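Local structure of RNA-dependent RNA Polymerase (Bombyx mori cytoplasmic polyhedrosis virus, 6TZ0) at residues L104-A109 against V199-P204; D1017-Y1022 against G1135-H1140; S446-V451 against Q978-A983. The protein catalyses RNA-templated RNA synthesis, transcribing the double-stranded viral genome into plus strands in a fully conservative manner and making the complementary minus strands. One frame throughout, in Å; residues are numbered along the deposited sequence.

Contact 1: residues L104-A109 against V199-P204; sequences LVTFRA and VASILP
Ser201 reaches with its hydroxyl into the backbone of Val105-Phe107 and is gripped there twice. Its chi1 of 62° sets OG between its own N and carbonyl carbon, from where it meets both partners. OG donates to Val105 O at 2.9 Å, in the carbonyl plane and on a lone pair (C=O...OG angle 133°). It accepts from Phe107 N at 3.0 Å. The backbones add Ala109 N to Val199 O, 2.9 Å and nearly straight on to the carbonyl (C=O...N angle 173°), and a weak, bent bond from Ser201 N to Phe107 O.

Beyond these bonds, Ser201 CB sits over the centre of the Phe107 ring, 4.0 Å from the centroid, a CH-pi contact; Tyr81 meets the same ring edge-to-face. Leu104 and Ile202 slide past each other in opposite directions, their CD1 atoms 3.7 Å apart. Ile202 CG2 lies against Thr106 OG1 and CG2, and that OG1 is hydrogen-bonded to Ala238 O. Met133 of helix 121-134 touches both Phe107 and Ser201.

Arg108 and Ala200, with CA atoms 4.6 Å apart, form the non-hydrogen-bonded pair of a single antiparallel beta bridge, which joins two loops of the N-terminal region without making a sheet. The side chain of Val199 is about 8 Å from that of Asn195, which binds ATP in another structure of the protein; no ATP is bound here.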
loop_
_atom_site.group_PDB
_atom_site.type_symbol
_atom_site.label_atom_id
_atom_site.label_comp_id
_atom_site.label_asym_id
_atom_site.label_seq_id
_atom_site.Cartn_x
_atom_site.Cartn_y
_atom_site.Cartn_z
ATOM N N LEU A 104 -2.069 13.804 22.094
ATOM C CA LEU A 104 -1.638 14.973 22.853
ATOM C C LEU A 104 -2.642 15.278 23.958
ATOM O O LEU A 104 -3.787 15.648 23.684
ATOM C CB LEU A 104 -1.464 16.158 21.903
ATOM C CG LEU A 104 -0.764 17.470 22.271
ATOM C CD1 LEU A 104 -1.727 18.467 22.824
ATOM C CD2 LEU A 104 0.325 17.222 23.294
ATOM N N VAL A 105 -2.211 15.109 25.203
ATOM C CA VAL A 105 -3.003 15.483 26.370
ATOM C C VAL A 105 -3.014 17.004 26.478
ATOM O O VAL A 105 -2.079 17.677 26.037
ATOM C CB VAL A 105 -2.410 14.800 27.624
ATOM C CG1 VAL A 105 -3.231 15.037 28.879
ATOM C CG2 VAL A 105 -2.279 13.325 27.388
ATOM N N THR A 106 -4.097 17.564 27.012
ATOM C CA THR A 106 -4.213 19.008 27.178
ATOM C C THR A 106 -3.484 19.453 28.443
ATOM O O THR A 106 -3.761 18.948 29.536
ATOM C CB THR A 106 -5.683 19.408 27.231
ATOM O OG1 THR A 106 -6.331 18.970 26.034
ATOM C CG2 THR A 106 -5.821 20.906 27.333
ATOM N N PHE A 107 -2.553 20.395 28.291
ATOM C CA PHE A 107 -1.841 20.998 29.411
ATOM C C PHE A 107 -1.396 22.398 29.000
ATOM O O PHE A 107 -1.612 22.827 27.865
ATOM C CB PHE A 107 -0.669 20.117 29.874
ATOM C CG PHE A 107 0.305 19.755 28.784
ATOM C CD1 PHE A 107 1.393 20.554 28.505
ATOM C CD2 PHE A 107 0.140 18.594 28.057
ATOM C CE1 PHE A 107 2.279 20.215 27.511
ATOM C CE2 PHE A 107 1.021 18.253 27.056
ATOM C CZ PHE A 107 2.090 19.068 26.785
ATOM N N ARG A 108 -0.786 23.117 29.936
ATOM C CA ARG A 108 -0.306 24.466 29.665
ATOM C C ARG A 108 0.985 24.407 28.861
ATOM O O ARG A 108 1.880 23.617 29.160
ATOM C CB ARG A 108 -0.096 25.225 30.975
ATOM C CG ARG A 108 0.325 26.673 30.800
ATOM C CD ARG A 108 0.427 27.393 32.126
ATOM N NE ARG A 108 1.448 26.813 32.989
ATOM C CZ ARG A 108 2.734 27.142 32.959
ATOM N NH1 ARG A 108 3.172 28.061 32.114
ATOM N NH2 ARG A 108 3.581 26.551 33.783
ATOM N N ALA A 109 1.076 25.257 27.833
ATOM C CA ALA A 109 2.110 25.116 26.809
ATOM C C ALA A 109 3.512 25.407 27.336
ATOM O O ALA A 109 4.496 24.925 26.764
ATOM C CB ALA A 109 1.796 26.032 25.628
ATOM N N VAL A 199 -1.285 29.481 27.379
ATOM C CA VAL A 199 -2.388 28.913 26.620
ATOM C C VAL A 199 -2.257 27.387 26.609
ATOM O O VAL A 199 -1.203 26.829 26.937
ATOM C CB VAL A 199 -2.394 29.515 25.203
ATOM C CG1 VAL A 199 -1.374 28.839 24.296
ATOM C CG2 VAL A 199 -3.783 29.538 24.602
ATOM N N ALA A 200 -3.347 26.703 26.257
ATOM C CA ALA A 200 -3.381 25.247 26.290
ATOM C C ALA A 200 -2.570 24.637 25.155
ATOM O O ALA A 200 -2.195 25.307 24.194
ATOM C CB ALA A 200 -4.818 24.741 26.212
ATOM N N SER A 201 -2.314 23.334 25.276
ATOM C CA SER A 201 -1.445 22.652 24.323
ATOM C C SER A 201 -2.199 22.241 23.066
ATOM O O SER A 201 -1.661 22.321 21.958
ATOM C CB SER A 201 -0.816 21.436 24.988
ATOM O OG SER A 201 -1.820 20.524 25.384
ATOM N N ILE A 202 -3.453 21.800 23.217
ATOM C CA ILE A 202 -4.266 21.365 22.080
ATOM C C ILE A 202 -4.929 22.538 21.375
ATOM O O ILE A 202 -5.627 22.351 20.371
ATOM C CB ILE A 202 -5.259 20.318 22.626
ATOM C CG1 ILE A 202 -5.834 19.429 21.516
ATOM C CG2 ILE A 202 -6.369 21.012 23.390
ATOM C CD1 ILE A 202 -4.801 18.655 20.742
ATOM N N LEU A 203 -4.686 23.753 21.849
ATOM C CA LEU A 203 -5.364 24.933 21.324
ATOM C C LEU A 203 -5.056 25.297 19.863
ATOM O O LEU A 203 -5.953 25.861 19.215
ATOM C CB LEU A 203 -5.074 26.092 22.288
ATOM C CG LEU A 203 -5.888 27.383 22.370
ATOM C CD1 LEU A 203 -5.429 28.423 21.394
ATOM C CD2 LEU A 203 -7.361 27.083 22.173
ATOM N N PRO A 204 -3.869 25.032 19.276
ATOM C CA PRO A 204 -3.739 25.301 17.827
ATOM C C PRO A 204 -4.516 24.378 16.895
ATOM O O PRO A 204 -4.536 24.635 15.687
ATOM C CB PRO A 204 -2.230 25.187 17.588
ATOM C CG PRO A 204 -1.643 25.556 18.842
ATOM C CD PRO A 204 -2.526 24.993 19.891
#

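Contact 2: residues D1017-Y1022 against G1135-H1140; sequences DALHLY and GNVEYH
A buried aromatic cluster in the C-terminal region contains Tyr1022 and Tyr1139, which reach toward each other tip to tip, together with Phe1181 of helix 1174-1188, stacked on Tyr1022 and edge-to-face with Tyr1139. The two hydroxyls form a hydrogen bond, Tyr1022 OH donating to Tyr1139 OH at 3.0 Å. Tyr1139 OH lies at the edge of the Tyr1022 ring, in its plane. With CG anti to the backbone N (chi1 -160°), the Tyr1139 ring extends from its backbone toward 1017-1022, where CE1 meets Leu1019.

Tyr1022 is delivered by an inverse gamma turn centred on Leu1021 and closed by Tyr1022 N to His1020 O at 3.0 Å. His1020, the first residue of that turn, bonds through ND1 to Asp1017 O (3.2 Å); the acceptor is in the ring plane, but ND1 stands above the plane of the Asp1017 carbonyl. CD2, on the other side of CG, comes 3.9 Å from Tyr1139 OH, the two rings lying obliquely with planes at 44°.

Leu1019 supplies most of the apolar packing on its segment. Its CB faces Tyr1139 CE1 at 4.1 Å, while CD1 touches Val1137 CB, also at 4.1 Å, the two side chains crossing at about a right angle. Val1210 of helix 1204-1211 covers both Leu1019 and Val1137.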
loop_
_atom_site.group_PDB
_atom_site.type_symbol
_atom_site.label_atom_id
_atom_site.label_comp_id
_atom_site.label_asym_id
_atom_site.label_seq_id
_atom_site.Cartn_x
_atom_site.Cartn_y
_atom_site.Cartn_z
ATOM N N ASP A 1017 -11.162 31.146 -31.685
ATOM C CA ASP A 1017 -12.101 31.404 -30.604
ATOM C C ASP A 1017 -13.318 32.204 -31.062
ATOM O O ASP A 1017 -13.952 32.880 -30.247
ATOM C CB ASP A 1017 -11.394 32.062 -29.407
ATOM C CG ASP A 1017 -10.823 33.441 -29.697
ATOM O OD1 ASP A 1017 -10.939 33.970 -30.814
ATOM O OD2 ASP A 1017 -10.228 34.016 -28.764
ATOM N N ALA A 1018 -13.636 32.152 -32.358
ATOM C CA ALA A 1018 -14.936 32.598 -32.835
ATOM C C ALA A 1018 -16.036 31.624 -32.452
ATOM O O ALA A 1018 -17.214 31.984 -32.509
ATOM C CB ALA A 1018 -14.912 32.780 -34.351
ATOM N N LEU A 1019 -15.669 30.402 -32.051
ATOM C CA LEU A 1019 -16.634 29.410 -31.601
ATOM C C LEU A 1019 -17.259 29.755 -30.259
ATOM O O LEU A 1019 -18.248 29.125 -29.882
ATOM C CB LEU A 1019 -15.976 28.035 -31.507
ATOM C CG LEU A 1019 -15.534 27.386 -32.816
ATOM C CD1 LEU A 1019 -14.846 26.065 -32.554
ATOM C CD2 LEU A 1019 -16.718 27.200 -33.746
ATOM N N HIS A 1020 -16.715 30.723 -29.522
ATOM C CA HIS A 1020 -17.368 31.142 -28.292
ATOM C C HIS A 1020 -18.573 32.034 -28.540
ATOM O O HIS A 1020 -19.348 32.263 -27.610
ATOM C CB HIS A 1020 -16.398 31.885 -27.370
ATOM C CG HIS A 1020 -15.237 31.060 -26.914
ATOM N ND1 HIS A 1020 -14.001 31.127 -27.516
ATOM C CD2 HIS A 1020 -15.130 30.127 -25.941
ATOM C CE1 HIS A 1020 -13.175 30.288 -26.919
ATOM N NE2 HIS A 1020 -13.836 29.667 -25.960
ATOM N N LEU A 1021 -18.768 32.519 -29.764
ATOM C CA LEU A 1021 -19.776 33.542 -30.031
ATOM C C LEU A 1021 -21.121 32.885 -30.344
ATOM O O LEU A 1021 -21.540 32.746 -31.491
ATOM C CB LEU A 1021 -19.315 34.450 -31.162
ATOM C CG LEU A 1021 -17.975 35.129 -30.893
ATOM C CD1 LEU A 1021 -17.574 36.044 -32.026
ATOM C CD2 LEU A 1021 -18.030 35.882 -29.603
ATOM N N TYR A 1022 -21.802 32.480 -29.277
ATOM C CA TYR A 1022 -23.119 31.877 -29.379
ATOM C C TYR A 1022 -23.933 32.248 -28.152
ATOM O O TYR A 1022 -23.399 32.364 -27.049
ATOM C CB TYR A 1022 -23.030 30.353 -29.543
ATOM C CG TYR A 1022 -22.385 29.593 -28.408
ATOM C CD1 TYR A 1022 -21.021 29.377 -28.381
ATOM C CD2 TYR A 1022 -23.150 29.048 -27.392
ATOM C CE1 TYR A 1022 -20.432 28.675 -27.355
ATOM C CE2 TYR A 1022 -22.573 28.351 -26.364
ATOM C CZ TYR A 1022 -21.218 28.162 -26.354
ATOM O OH TYR A 1022 -20.654 27.457 -25.324
ATOM N N GLY A 1135 -11.026 18.206 -38.785
ATOM C CA GLY A 1135 -10.370 18.354 -37.509
ATOM C C GLY A 1135 -10.066 19.784 -37.145
ATOM O O GLY A 1135 -9.324 20.024 -36.189
ATOM N N ASN A 1136 -10.621 20.748 -37.883
ATOM C CA ASN A 1136 -10.254 22.143 -37.673
ATOM C C ASN A 1136 -10.985 22.753 -36.481
ATOM O O ASN A 1136 -10.407 23.558 -35.744
ATOM C CB ASN A 1136 -10.487 22.946 -38.956
ATOM C CG ASN A 1136 -11.890 22.784 -39.518
ATOM O OD1 ASN A 1136 -12.748 22.135 -38.925
ATOM N ND2 ASN A 1136 -12.125 23.379 -40.679
ATOM N N VAL A 1137 -12.245 22.392 -36.266
ATOM C CA VAL A 1137 -12.944 22.893 -35.088
ATOM C C VAL A 1137 -12.664 21.968 -33.911
ATOM O O VAL A 1137 -12.485 20.754 -34.075
ATOM C CB VAL A 1137 -14.454 23.058 -35.353
ATOM C CG1 VAL A 1137 -14.694 24.039 -36.489
ATOM C CG2 VAL A 1137 -15.118 21.745 -35.650
ATOM N N GLU A 1138 -12.583 22.555 -32.721
ATOM C CA GLU A 1138 -12.265 21.841 -31.492
ATOM C C GLU A 1138 -12.668 22.732 -30.328
ATOM O O GLU A 1138 -12.652 23.959 -30.449
ATOM C CB GLU A 1138 -10.777 21.468 -31.425
ATOM C CG GLU A 1138 -9.828 22.652 -31.428
ATOM C CD GLU A 1138 -8.374 22.235 -31.496
ATOM O OE1 GLU A 1138 -8.105 21.017 -31.586
ATOM O OE2 GLU A 1138 -7.500 23.127 -31.457
ATOM N N TYR A 1139 -13.057 22.119 -29.212
ATOM C CA TYR A 1139 -13.651 23.028 -28.238
ATOM C C TYR A 1139 -13.072 22.916 -26.830
ATOM O O TYR A 1139 -12.961 23.943 -26.154
ATOM C CB TYR A 1139 -15.161 22.823 -28.223
ATOM C CG TYR A 1139 -15.864 24.006 -27.638
ATOM C CD1 TYR A 1139 -15.868 25.210 -28.316
ATOM C CD2 TYR A 1139 -16.529 23.928 -26.424
ATOM C CE1 TYR A 1139 -16.489 26.305 -27.804
ATOM C CE2 TYR A 1139 -17.168 25.024 -25.906
ATOM C CZ TYR A 1139 -17.141 26.212 -26.600
ATOM O OH TYR A 1139 -17.771 27.312 -26.098
ATOM N N HIS A 1140 -12.713 21.708 -26.379
ATOM C CA HIS A 1140 -11.871 21.462 -25.198
ATOM C C HIS A 1140 -12.491 21.987 -23.896
ATOM O O HIS A 1140 -12.047 22.976 -23.315
ATOM C CB HIS A 1140 -10.466 22.050 -25.382
ATOM C CG HIS A 1140 -9.646 21.356 -26.421
ATOM N ND1 HIS A 1140 -9.670 21.717 -27.750
ATOM C CD2 HIS A 1140 -8.764 20.334 -26.326
ATOM C CE1 HIS A 1140 -8.844 20.942 -28.429
ATOM N NE2 HIS A 1140 -8.282 20.093 -27.589
#

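Contact 3: residues S446-V451 against Q978-A983; sequences SNSRIV and QKSAMA
This is a small polar contact between the strand-to-helix turn 446-448, which leads into helix 449-455, and Ser980, the residue just past helix 973-979. It joins the central polymerase domain to the C-terminal region, and a backbone hydrogen bond between Met982 and Trp445 continues the link beside it.

Ser446 OG stands anti to its backbone N (chi1 -178°), a position from which it serves two partners. It accepts from Ser448 N at 3.2 Å along an almost straight N-H...O line of 173°, an ST turn. Across the contact it is modelled as donating to Ser980 O, at a doubtful length of 2.5 Å that cannot be read literally at this resolution. Ser448 is the N-cap of helix 449-455: its OG accepts a weak capping bond from Val451 N at 3.4 Å. The same OG is hydrogen-bonded to Ser980 OG, 3.1 Å away, with the donor undecided. Ser980 OG is in turn tied back to Lys976 O in its own helix.

Apolar contact is slight. Val451 places CG1 at 4.1 Å from Ala981 CB and turns CG2 toward Ser980 OG, while Ile977 also touches the valine.

Three serines are thus linked through hydroxyl, carbonyl and backbone N-H groups. The N-cap hydroxyl Ser448 OG and, less certainly in length, the ST-turn hydroxyl Ser446 OG both bond to Ser980, so the contact is held by hydrogen bonds between neutral groups, with no salt bridge between the segments.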
loop_
_atom_site.group_PDB
_atom_site.type_symbol
_atom_site.label_atom_id
_atom_site.label_comp_id
_atom_site.label_asym_id
_atom_site.label_seq_id
_atom_site.Cartn_x
_atom_site.Cartn_y
_atom_site.Cartn_z
ATOM N N SER A 446 19.167 6.917 -4.290
ATOM C CA SER A 446 17.828 6.962 -4.852
ATOM C C SER A 446 16.859 6.287 -3.898
ATOM O O SER A 446 17.253 5.530 -3.010
ATOM C CB SER A 446 17.779 6.293 -6.225
ATOM O OG SER A 446 16.479 6.382 -6.775
ATOM N N ASN A 447 15.578 6.569 -4.104
ATOM C CA ASN A 447 14.507 5.908 -3.383
ATOM C C ASN A 447 13.503 5.234 -4.303
ATOM O O ASN A 447 12.474 4.749 -3.821
ATOM C CB ASN A 447 13.789 6.902 -2.460
ATOM C CG ASN A 447 13.288 8.135 -3.189
ATOM O OD1 ASN A 447 13.444 8.277 -4.400
ATOM N ND2 ASN A 447 12.656 9.031 -2.445
ATOM N N SER A 448 13.759 5.205 -5.605
ATOM C CA SER A 448 12.864 4.535 -6.531
ATOM C C SER A 448 13.246 3.070 -6.653
ATOM O O SER A 448 14.424 2.711 -6.587
ATOM C CB SER A 448 12.915 5.192 -7.905
ATOM O OG SER A 448 14.166 4.958 -8.506
ATOM N N ARG A 449 12.237 2.223 -6.842
ATOM C CA ARG A 449 12.488 0.796 -6.972
ATOM C C ARG A 449 13.101 0.451 -8.319
ATOM O O ARG A 449 13.799 -0.559 -8.436
ATOM C CB ARG A 449 11.195 0.020 -6.760
ATOM C CG ARG A 449 10.702 0.081 -5.344
ATOM C CD ARG A 449 9.511 -0.812 -5.133
ATOM N NE ARG A 449 9.055 -0.753 -3.751
ATOM C CZ ARG A 449 9.535 -1.515 -2.777
ATOM N NH1 ARG A 449 10.484 -2.400 -3.029
ATOM N NH2 ARG A 449 9.064 -1.399 -1.549
ATOM N N ILE A 450 12.887 1.285 -9.332
ATOM C CA ILE A 450 13.378 0.929 -10.655
ATOM C C ILE A 450 14.869 1.256 -10.802
ATOM O O ILE A 450 15.594 0.533 -11.490
ATOM C CB ILE A 450 12.496 1.587 -11.736
ATOM C CG1 ILE A 450 12.735 0.936 -13.095
ATOM C CG2 ILE A 450 12.675 3.090 -11.797
ATOM C CD1 ILE A 450 12.287 -0.508 -13.150
ATOM N N VAL A 451 15.378 2.276 -10.109
ATOM C CA VAL A 451 16.819 2.516 -10.109
ATOM C C VAL A 451 17.528 1.486 -9.241
ATOM O O VAL A 451 18.612 1.005 -9.587
ATOM C CB VAL A 451 17.110 3.967 -9.670
ATOM C CG1 VAL A 451 18.588 4.211 -9.457
ATOM C CG2 VAL A 451 16.617 4.918 -10.727
ATOM N N GLN A 978 17.106 8.746 -15.016
ATOM C CA GLN A 978 17.757 10.050 -14.930
ATOM C C GLN A 978 17.023 10.989 -13.983
ATOM O O GLN A 978 17.662 11.811 -13.318
ATOM C CB GLN A 978 17.867 10.669 -16.324
ATOM C CG GLN A 978 18.818 11.856 -16.431
ATOM C CD GLN A 978 18.154 13.188 -16.150
ATOM O OE1 GLN A 978 16.963 13.366 -16.398
ATOM N NE2 GLN A 978 18.924 14.132 -15.623
ATOM N N LYS A 979 15.695 10.889 -13.906
ATOM C CA LYS A 979 14.960 11.711 -12.951
ATOM C C LYS A 979 15.221 11.259 -11.524
ATOM O O LYS A 979 15.551 12.076 -10.658
ATOM C CB LYS A 979 13.457 11.683 -13.235
ATOM C CG LYS A 979 13.045 12.284 -14.556
ATOM C CD LYS A 979 13.370 13.754 -14.649
ATOM C CE LYS A 979 12.862 14.317 -15.963
ATOM N NZ LYS A 979 13.626 13.761 -17.119
ATOM N N SER A 980 15.085 9.965 -11.255
ATOM C CA SER A 980 15.026 9.543 -9.863
ATOM C C SER A 980 16.362 9.089 -9.279
ATOM O O SER A 980 16.356 8.383 -8.268
ATOM C CB SER A 980 13.986 8.433 -9.707
ATOM O OG SER A 980 14.345 7.294 -10.459
ATOM N N ALA A 981 17.497 9.482 -9.848
ATOM C CA ALA A 981 18.789 9.094 -9.297
ATOM C C ALA A 981 19.655 10.310 -8.989
ATOM O O ALA A 981 19.576 11.343 -9.660
ATOM C CB ALA A 981 19.540 8.162 -10.247
ATOM N N MET A 982 20.494 10.169 -7.963
ATOM C CA MET A 982 21.386 11.225 -7.506
ATOM C C MET A 982 22.772 10.651 -7.267
ATOM O O MET A 982 22.922 9.466 -6.966
ATOM C CB MET A 982 20.899 11.855 -6.208
ATOM C CG MET A 982 19.612 12.617 -6.316
ATOM S SD MET A 982 19.138 13.163 -4.679
ATOM C CE MET A 982 18.681 11.580 -4.008
ATOM N N ALA A 983 23.785 11.506 -7.384
ATOM C CA ALA A 983 25.147 11.118 -7.051
ATOM C C ALA A 983 25.544 11.499 -5.634
ATOM O O ALA A 983 26.676 11.219 -5.229
ATOM C CB ALA A 983 26.137 11.737 -8.042
#

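How the contacts relate
The three contacts are separate tie points of one chain. Contact 1 (104-109 with 199-204) closes first, inside the N-terminal region. Contact 3 follows, spanning more than 500 residues to join the central polymerase domain to the C-terminal region, and contact 2 (1017-1022 with 1135-1140) opens only after it, wholly within the C-terminal region. Contacts 1 and 2 lie on opposite sides of the chain's centre, their own centres about 58 Å apart; contact 3 is about 42 Å from contact 1 and 43 Å from contact 2, centre to centre. None touches another. Contacts 1 and 2 therefore each join two loops within one flanking region, whereas contact 3 connects the polymerase core with one of those regions.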